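Local coordinates for citrate lyase (PDB 3QLL), which probably acts as a magnesium-dependent lyase, being similar to the beta subunit of citrate lyase, at residues A[158-167]-A[182-193]; A[235-246]-A[260-268]. All blocks are in the same frame, centred on the assembly; numbering follows the deposited sequence.

Contact 1: residues A[158-167]-A[182-193]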
# COMPACT_ATOMS: atom_id res chain seq x y z
N THR A 158 -29.31 15.25 -6.69
CA THR A 158 -27.97 15.38 -7.26
C THR A 158 -26.95 14.56 -6.48
O THR A 158 -26.81 14.71 -5.27
CB THR A 158 -27.52 16.83 -7.27
OG1 THR A 158 -28.31 17.60 -8.19
CG2 THR A 158 -26.04 16.89 -7.66
N ARG A 159 -26.22 13.73 -7.20
CA ARG A 159 -25.24 12.87 -6.57
C ARG A 159 -23.84 13.43 -6.74
O ARG A 159 -23.61 14.25 -7.64
CB ARG A 159 -25.35 11.44 -7.10
CG ARG A 159 -26.64 10.76 -6.67
CD ARG A 159 -26.64 9.31 -7.10
NE ARG A 159 -25.70 8.49 -6.32
CZ ARG A 159 -26.00 7.90 -5.17
NH1 ARG A 159 -27.21 8.08 -4.64
NH2 ARG A 159 -25.09 7.17 -4.53
N LEU A 160 -22.92 13.00 -5.87
CA LEU A 160 -21.57 13.53 -5.85
C LEU A 160 -20.54 12.58 -6.40
O LEU A 160 -20.69 11.37 -6.31
CB LEU A 160 -21.16 13.93 -4.42
CG LEU A 160 -22.12 14.86 -3.69
CD1 LEU A 160 -21.57 15.23 -2.32
CD2 LEU A 160 -22.34 16.09 -4.56
N ILE A 161 -19.52 13.14 -7.02
CA ILE A 161 -18.33 12.40 -7.38
C ILE A 161 -17.11 13.15 -6.83
O ILE A 161 -16.91 14.33 -7.17
CB ILE A 161 -18.17 12.26 -8.92
CG1 ILE A 161 -19.39 11.58 -9.54
CG2 ILE A 161 -16.89 11.50 -9.26
CD1 ILE A 161 -19.56 10.13 -9.18
N GLY A 162 -16.28 12.49 -6.03
CA GLY A 162 -15.08 13.13 -5.51
C GLY A 162 -13.86 12.74 -6.35
O GLY A 162 -13.84 11.66 -6.95
N ILE A 163 -12.91 13.66 -6.49
CA ILE A 163 -11.65 13.33 -7.16
C ILE A 163 -10.54 13.20 -6.12
O ILE A 163 -10.25 14.15 -5.38
CB ILE A 163 -11.24 14.37 -8.21
CG1 ILE A 163 -12.32 14.52 -9.27
CG2 ILE A 163 -9.88 14.01 -8.84
CD1 ILE A 163 -11.95 15.51 -10.34
N ILE A 164 -9.88 12.05 -6.11
CA ILE A 164 -8.74 11.83 -5.26
C ILE A 164 -7.47 12.11 -6.08
O ILE A 164 -7.07 11.32 -6.91
CB ILE A 164 -8.74 10.39 -4.72
CG1 ILE A 164 -10.08 10.11 -4.03
CG2 ILE A 164 -7.67 10.13 -3.67
CD1 ILE A 164 -10.30 10.87 -2.71
N GLU A 165 -6.91 13.31 -5.91
CA GLU A 165 -5.74 13.72 -6.71
C GLU A 165 -4.55 14.16 -5.84
O GLU A 165 -3.65 14.81 -6.33
CB GLU A 165 -6.08 14.83 -7.70
CG GLU A 165 -7.18 15.78 -7.27
CD GLU A 165 -7.66 16.69 -8.40
OE1 GLU A 165 -7.20 16.55 -9.57
OE2 GLU A 165 -8.56 17.50 -8.14
N SER A 166 -4.63 13.99 -4.52
CA SER A 166 -3.53 14.46 -3.64
C SER A 166 -3.16 13.44 -2.56
O SER A 166 -3.95 12.57 -2.23
CB SER A 166 -3.91 15.80 -3.01
OG SER A 166 -5.03 15.65 -2.16
N VAL A 167 -1.93 13.54 -2.04
CA VAL A 167 -1.53 12.70 -0.92
C VAL A 167 -2.50 12.84 0.29
O VAL A 167 -2.85 11.84 0.93
CB VAL A 167 -0.10 13.03 -0.46
CG1 VAL A 167 0.19 12.32 0.86
CG2 VAL A 167 0.89 12.61 -1.51
N LYS A 182 -24.90 10.12 -0.62
CA LYS A 182 -24.96 10.83 -1.89
C LYS A 182 -23.72 10.65 -2.79
O LYS A 182 -23.80 10.89 -4.00
CB LYS A 182 -25.27 12.29 -1.67
CG LYS A 182 -26.77 12.45 -1.58
CD LYS A 182 -27.21 13.77 -1.04
CE LYS A 182 -26.99 14.88 -2.05
NZ LYS A 182 -27.91 16.02 -1.81
N LEU A 183 -22.60 10.23 -2.21
CA LEU A 183 -21.39 9.93 -2.99
C LEU A 183 -21.66 8.73 -3.88
O LEU A 183 -22.15 7.71 -3.41
CB LEU A 183 -20.22 9.64 -2.06
CG LEU A 183 -18.90 9.29 -2.75
CD1 LEU A 183 -18.50 10.49 -3.56
CD2 LEU A 183 -17.84 8.95 -1.72
N ALA A 184 -21.40 8.88 -5.18
CA ALA A 184 -21.74 7.83 -6.15
C ALA A 184 -20.53 7.23 -6.86
O ALA A 184 -20.67 6.36 -7.70
CB ALA A 184 -22.73 8.38 -7.19
N GLY A 185 -19.33 7.65 -6.49
CA GLY A 185 -18.12 7.19 -7.12
C GLY A 185 -16.96 8.15 -6.89
O GLY A 185 -17.15 9.32 -6.52
N LEU A 186 -15.75 7.64 -7.07
CA LEU A 186 -14.55 8.44 -6.97
C LEU A 186 -13.68 8.30 -8.25
O LEU A 186 -13.42 7.19 -8.72
CB LEU A 186 -13.74 8.02 -5.75
CG LEU A 186 -14.36 8.32 -4.39
CD1 LEU A 186 -13.52 7.70 -3.28
CD2 LEU A 186 -14.51 9.87 -4.17
N ILE A 187 -13.19 9.43 -8.75
CA ILE A 187 -12.28 9.45 -9.85
C ILE A 187 -10.83 9.59 -9.31
O ILE A 187 -10.59 10.27 -8.32
CB ILE A 187 -12.59 10.64 -10.82
CG1 ILE A 187 -14.00 10.50 -11.40
CG2 ILE A 187 -11.58 10.73 -11.94
CD1 ILE A 187 -14.49 11.73 -12.10
N PHE A 188 -9.90 8.83 -9.89
CA PHE A 188 -8.48 8.97 -9.56
C PHE A 188 -7.90 10.11 -10.36
O PHE A 188 -8.10 10.19 -11.58
CB PHE A 188 -7.72 7.71 -9.91
CG PHE A 188 -6.27 7.71 -9.48
CD1 PHE A 188 -5.91 7.97 -8.17
CD2 PHE A 188 -5.26 7.39 -10.40
CE1 PHE A 188 -4.57 7.93 -7.76
CE2 PHE A 188 -3.91 7.36 -10.00
CZ PHE A 188 -3.57 7.63 -8.69
N GLY A 189 -7.17 11.00 -9.71
CA GLY A 189 -6.52 12.05 -10.49
C GLY A 189 -5.02 11.78 -10.58
O GLY A 189 -4.24 12.36 -9.80
N ALA A 190 -4.62 10.91 -11.52
CA ALA A 190 -3.22 10.46 -11.62
C ALA A 190 -2.22 11.61 -11.81
O ALA A 190 -1.20 11.67 -11.11
CB ALA A 190 -3.06 9.41 -12.75
N ALA A 191 -2.51 12.54 -12.70
CA ALA A 191 -1.55 13.61 -13.04
C ALA A 191 -1.26 14.51 -11.80
O ALA A 191 -0.12 14.87 -11.57
CB ALA A 191 -2.03 14.45 -14.23
N ASP A 192 -2.28 14.91 -11.05
CA ASP A 192 -2.03 15.69 -9.83
C ASP A 192 -1.40 14.88 -8.70
O ASP A 192 -0.53 15.38 -7.96
CB ASP A 192 -3.31 16.38 -9.36
CG ASP A 192 -3.63 17.64 -10.17
OD1 ASP A 192 -2.67 18.37 -10.49
OD2 ASP A 192 -4.80 17.88 -10.52
N MSE A 193 -1.83 13.62 -8.58
CA MSE A 193 -1.30 12.66 -7.60
C MSE A 193 0.22 12.46 -7.80
O MSE A 193 1.00 12.62 -6.86
CB MSE A 193 -2.05 11.32 -7.71
CG MSE A 193 -1.65 10.26 -6.62
SE MSE A 193 -2.24 10.99 -4.88
CE MSE A 193 -4.16 10.52 -4.99
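Ile187 lays its CG1-CD1 arm across the CG2 methyl of Ile161 at about a right angle, with CD1 3.7 Å from Ile161 CG2. Its CB also meets Ile163 CG1, so one side chain bridges two isoleucines on the same face of the sheet. The opposite face carries Leu160, Leu183, Ile164, Leu186 and Phe188. There the CD2 methyl of Leu186 settles over the backbone of Gly162, 3.6 Å from Gly162 CA, in the place a side chain at that position would take.

Strands 159-164 and 183-188 run parallel, their short axes coming within 4.6 Å and 25° from alignment. Leu160 N binds Lys182 O, and Leu160 O accepts from Ala184 N. The pairing then slips by one residue: Leu160 faces Leu183 but Gly162 faces Leu186, which defines a beta bulge. In keeping with that slip, the bond from Gly162 N to Gly185 O is weak, 3.3 Å long and bent to 147°. Regular pairing resumes with Ile187 N to Gly162 O, 2.9 Å, and ends with Gly189 N on Ile164 O.

Glu165, just past its strand, and Asp192, in the first turn of helix 190-197, run alongside each other in the same direction, with Glu165 OE1 2.9 Å from Asp192 OD2 and the carboxylate planes turned 64° apart. Two acceptors this close are consistent with the predicted magnesium site to which both residues are assigned. Glu165 OE2 is held by the backbone N of Lys137. Met193, a selenomethionine, folds at its two outer torsions so that CE lies 3.4 Å from Ser166 O, and also touches Ile164 CG2.

Strand 132-135 flanks strand 159-164 within the eight-stranded barrel, while helices 173-177 and 203-220 pack over the Ile164, Leu186 and Phe188 face.

Contact 2: residues A[235-246]-A[260-268]; sequences VSGLQSETLRAS and QISTINTLF
Gln260 meets helix 235-246 through its aliphatic part: CB lies 3.7 Å from Leu238 CD2, and CG touches the same methyl. The amide beyond is turned to other partners, bonding Phe229 O and the backbone N of Ile256.

Thr263 comes next, reaching tip to tip with Leu238. With OG1 beside the backbone N (chi1 -61°), CG2 takes the anti position and points between Leu238 and Gln239; it lies 3.6 Å from Gln239 CG, where the two side chains cross at about a right angle. Ile264 contributes a looser apolar contact, its CG1 4.3 Å from Leu238 CD1.

One turn on from Thr263, Leu267 extends over the first helix. Its CD1 sits 3.7 Å from Gln239 O and also near Thr242 CB, while CD2 faces Leu243 CD2 across 4.2 Å. The side chain therefore rests on the backbone as well as on its neighbours' carbons, without any hydrogen bond joining the two helices.

Phe268, the first residue to leave helical geometry, swings its ring back to the end of the interface. CE2 meets Thr242 CG2 at 3.7 Å and CE1 meets Ser246 CB at 3.8 Å, both oblique to the ring, whose edge also receives Ile264 CG2 from its own segment.

The short axes lie 10.0 Å apart at closest approach and 31° from parallel. With both resting side chains on strand 252-255, these are neighbouring outer helices of a (beta/alpha)8 (TIM) barrel, joined through that strand, which closes the cylinder against strand 47-52.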
# COMPACT_ATOMS: atom_id res chain seq x y z
N VAL A 235 -2.83 5.17 -28.74
CA VAL A 235 -3.97 4.25 -28.54
C VAL A 235 -3.56 2.93 -27.82
O VAL A 235 -4.31 2.42 -26.98
CB VAL A 235 -4.67 3.95 -29.90
CG1 VAL A 235 -3.69 3.35 -30.91
CG2 VAL A 235 -5.91 3.07 -29.75
N SER A 236 -2.38 2.40 -28.11
CA SER A 236 -1.86 1.26 -27.37
C SER A 236 -1.78 1.55 -25.85
O SER A 236 -2.21 0.74 -25.05
CB SER A 236 -0.50 0.85 -27.92
OG SER A 236 -0.02 -0.23 -27.15
N GLY A 237 -1.19 2.69 -25.47
CA GLY A 237 -1.09 3.04 -24.06
C GLY A 237 -2.44 3.18 -23.38
O GLY A 237 -2.62 2.72 -22.25
N LEU A 238 -3.42 3.68 -24.11
CA LEU A 238 -4.76 3.83 -23.59
C LEU A 238 -5.40 2.48 -23.31
O LEU A 238 -6.03 2.29 -22.26
CB LEU A 238 -5.62 4.59 -24.60
CG LEU A 238 -7.12 4.67 -24.30
CD1 LEU A 238 -7.36 5.41 -22.96
CD2 LEU A 238 -7.91 5.28 -25.44
N GLN A 239 -5.25 1.55 -24.25
CA GLN A 239 -5.76 0.18 -24.13
C GLN A 239 -5.17 -0.59 -22.95
O GLN A 239 -5.88 -1.25 -22.20
CB GLN A 239 -5.52 -0.61 -25.43
CG GLN A 239 -6.40 -0.18 -26.60
CD GLN A 239 -6.04 -0.83 -27.93
OE1 GLN A 239 -4.96 -1.46 -28.08
NE2 GLN A 239 -6.88 -0.61 -28.94
N SER A 240 -3.86 -0.51 -22.84
CA SER A 240 -3.10 -1.14 -21.79
C SER A 240 -3.52 -0.62 -20.40
O SER A 240 -3.77 -1.42 -19.48
CB SER A 240 -1.61 -0.94 -22.02
OG SER A 240 -0.86 -1.52 -20.97
N GLU A 241 -3.58 0.72 -20.24
CA GLU A 241 -3.95 1.35 -18.97
C GLU A 241 -5.38 0.98 -18.58
O GLU A 241 -5.67 0.67 -17.37
CB GLU A 241 -3.76 2.88 -19.00
CG GLU A 241 -4.02 3.56 -17.65
CD GLU A 241 -3.60 5.04 -17.59
OE1 GLU A 241 -4.48 5.93 -17.62
OE2 GLU A 241 -2.37 5.31 -17.48
N THR A 242 -6.27 0.99 -19.57
CA THR A 242 -7.67 0.66 -19.33
C THR A 242 -7.86 -0.78 -18.82
O THR A 242 -8.56 -1.02 -17.83
CB THR A 242 -8.51 0.88 -20.63
OG1 THR A 242 -8.26 2.19 -21.14
CG2 THR A 242 -9.99 0.74 -20.38
N LEU A 243 -7.17 -1.73 -19.44
CA LEU A 243 -7.18 -3.12 -19.02
C LEU A 243 -6.61 -3.33 -17.61
O LEU A 243 -7.17 -4.08 -16.80
CB LEU A 243 -6.41 -3.96 -20.03
CG LEU A 243 -7.18 -4.32 -21.30
CD1 LEU A 243 -6.27 -5.01 -22.33
CD2 LEU A 243 -8.44 -5.14 -20.99
N ARG A 244 -5.46 -2.70 -17.34
CA ARG A 244 -4.85 -2.73 -16.00
C ARG A 244 -5.82 -2.20 -14.96
O ARG A 244 -5.94 -2.78 -13.87
CB ARG A 244 -3.56 -1.91 -15.97
CG ARG A 244 -2.35 -2.65 -16.50
CD ARG A 244 -1.05 -1.83 -16.36
NE ARG A 244 -0.06 -2.53 -15.54
CZ ARG A 244 1.25 -2.29 -15.57
NH1 ARG A 244 1.73 -1.34 -16.36
NH2 ARG A 244 2.08 -2.99 -14.80
N ALA A 245 -6.51 -1.11 -15.29
CA ALA A 245 -7.48 -0.50 -14.38
C ALA A 245 -8.64 -1.45 -14.12
O ALA A 245 -9.10 -1.66 -12.98
CB ALA A 245 -7.97 0.82 -14.92
N SER A 246 -9.11 -2.05 -15.21
CA SER A 246 -10.18 -3.01 -15.10
C SER A 246 -9.76 -4.18 -14.21
O SER A 246 -10.50 -4.58 -13.32
CB SER A 246 -10.59 -3.50 -16.49
OG SER A 246 -11.52 -4.56 -16.41
N GLN A 260 -11.02 8.66 -27.46
CA GLN A 260 -10.70 7.63 -26.49
C GLN A 260 -11.95 6.85 -26.11
O GLN A 260 -11.84 5.70 -25.67
CB GLN A 260 -10.06 8.25 -25.24
CG GLN A 260 -8.72 8.91 -25.45
CD GLN A 260 -8.20 9.58 -24.18
OE1 GLN A 260 -8.98 10.05 -23.33
NE2 GLN A 260 -6.88 9.63 -24.04
N ILE A 261 -13.12 7.43 -26.38
CA ILE A 261 -14.38 6.92 -25.83
C ILE A 261 -14.72 5.50 -26.27
O ILE A 261 -15.11 4.68 -25.45
CB ILE A 261 -15.57 7.86 -26.15
CG1 ILE A 261 -15.37 9.21 -25.47
CG2 ILE A 261 -16.89 7.27 -25.64
CD1 ILE A 261 -15.21 9.11 -24.00
N SER A 262 -14.59 5.22 -27.56
CA SER A 262 -14.98 3.91 -28.07
C SER A 262 -14.06 2.83 -27.49
O SER A 262 -14.52 1.75 -27.11
CB SER A 262 -14.96 3.89 -29.62
OG SER A 262 -13.67 3.69 -30.17
N THR A 263 -12.76 3.12 -27.42
CA THR A 263 -11.81 2.18 -26.81
C THR A 263 -12.18 1.85 -25.36
O THR A 263 -12.22 0.67 -24.98
CB THR A 263 -10.38 2.77 -26.83
OG1 THR A 263 -9.98 2.99 -28.20
CG2 THR A 263 -9.42 1.83 -26.20
N ILE A 264 -12.51 2.87 -24.58
CA ILE A 264 -12.84 2.70 -23.18
C ILE A 264 -14.17 1.93 -23.04
O ILE A 264 -14.29 1.01 -22.21
CB ILE A 264 -12.93 4.05 -22.45
CG1 ILE A 264 -11.53 4.67 -22.27
CG2 ILE A 264 -13.64 3.88 -21.12
CD1 ILE A 264 -11.55 6.13 -21.77
N ASN A 265 -15.16 2.31 -23.83
CA ASN A 265 -16.44 1.61 -23.83
C ASN A 265 -16.34 0.13 -24.10
O ASN A 265 -16.85 -0.70 -23.34
CB ASN A 265 -17.40 2.25 -24.84
CG ASN A 265 -17.97 3.55 -24.31
OD1 ASN A 265 -17.87 3.82 -23.12
ND2 ASN A 265 -18.61 4.32 -25.17
N THR A 266 -15.64 -0.20 -25.17
CA THR A 266 -15.47 -1.57 -25.58
C THR A 266 -14.80 -2.44 -24.53
O THR A 266 -15.29 -3.53 -24.24
CB THR A 266 -14.66 -1.66 -26.88
OG1 THR A 266 -15.29 -0.87 -27.89
CG2 THR A 266 -14.56 -3.11 -27.33
N LEU A 267 -13.70 -1.93 -23.97
CA LEU A 267 -12.88 -2.69 -23.02
C LEU A 267 -13.58 -2.93 -21.65
O LEU A 267 -13.28 -3.89 -20.94
CB LEU A 267 -11.51 -2.01 -22.81
CG LEU A 267 -10.56 -2.09 -24.03
CD1 LEU A 267 -9.22 -1.39 -23.79
CD2 LEU A 267 -10.31 -3.53 -24.44
N PHE A 268 -14.54 -2.06 -21.32
CA PHE A 268 -15.34 -2.18 -20.10
C PHE A 268 -16.70 -2.84 -20.41
O PHE A 268 -17.64 -2.78 -19.60
CB PHE A 268 -15.55 -0.81 -19.45
CG PHE A 268 -14.43 -0.37 -18.55
CD1 PHE A 268 -14.14 -1.07 -17.37
CD2 PHE A 268 -13.74 0.78 -18.82
CE1 PHE A 268 -13.13 -0.61 -16.49
CE2 PHE A 268 -12.74 1.24 -17.96
CZ PHE A 268 -12.44 0.56 -16.80

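How the contacts relate
The centre of contact 1 is about 5 Å, that of contact 2 about 16 Å, from the centre of the chain, in keeping with barrel wall and outer helices. Their centres are 19 Å apart, and their nearest atoms, about 6 Å apart, do not touch. They follow in series along the chain: the pairing of the fifth and sixth strands is complete before the helices around the eighth begin. Contact 1 contributes Glu165 and Asp192 to the predicted magnesium site, and the side chain of Ile163 lies about 4 Å from that of Arg107, a predicted substrate-binding residue. Contact 2 is remote from these positions.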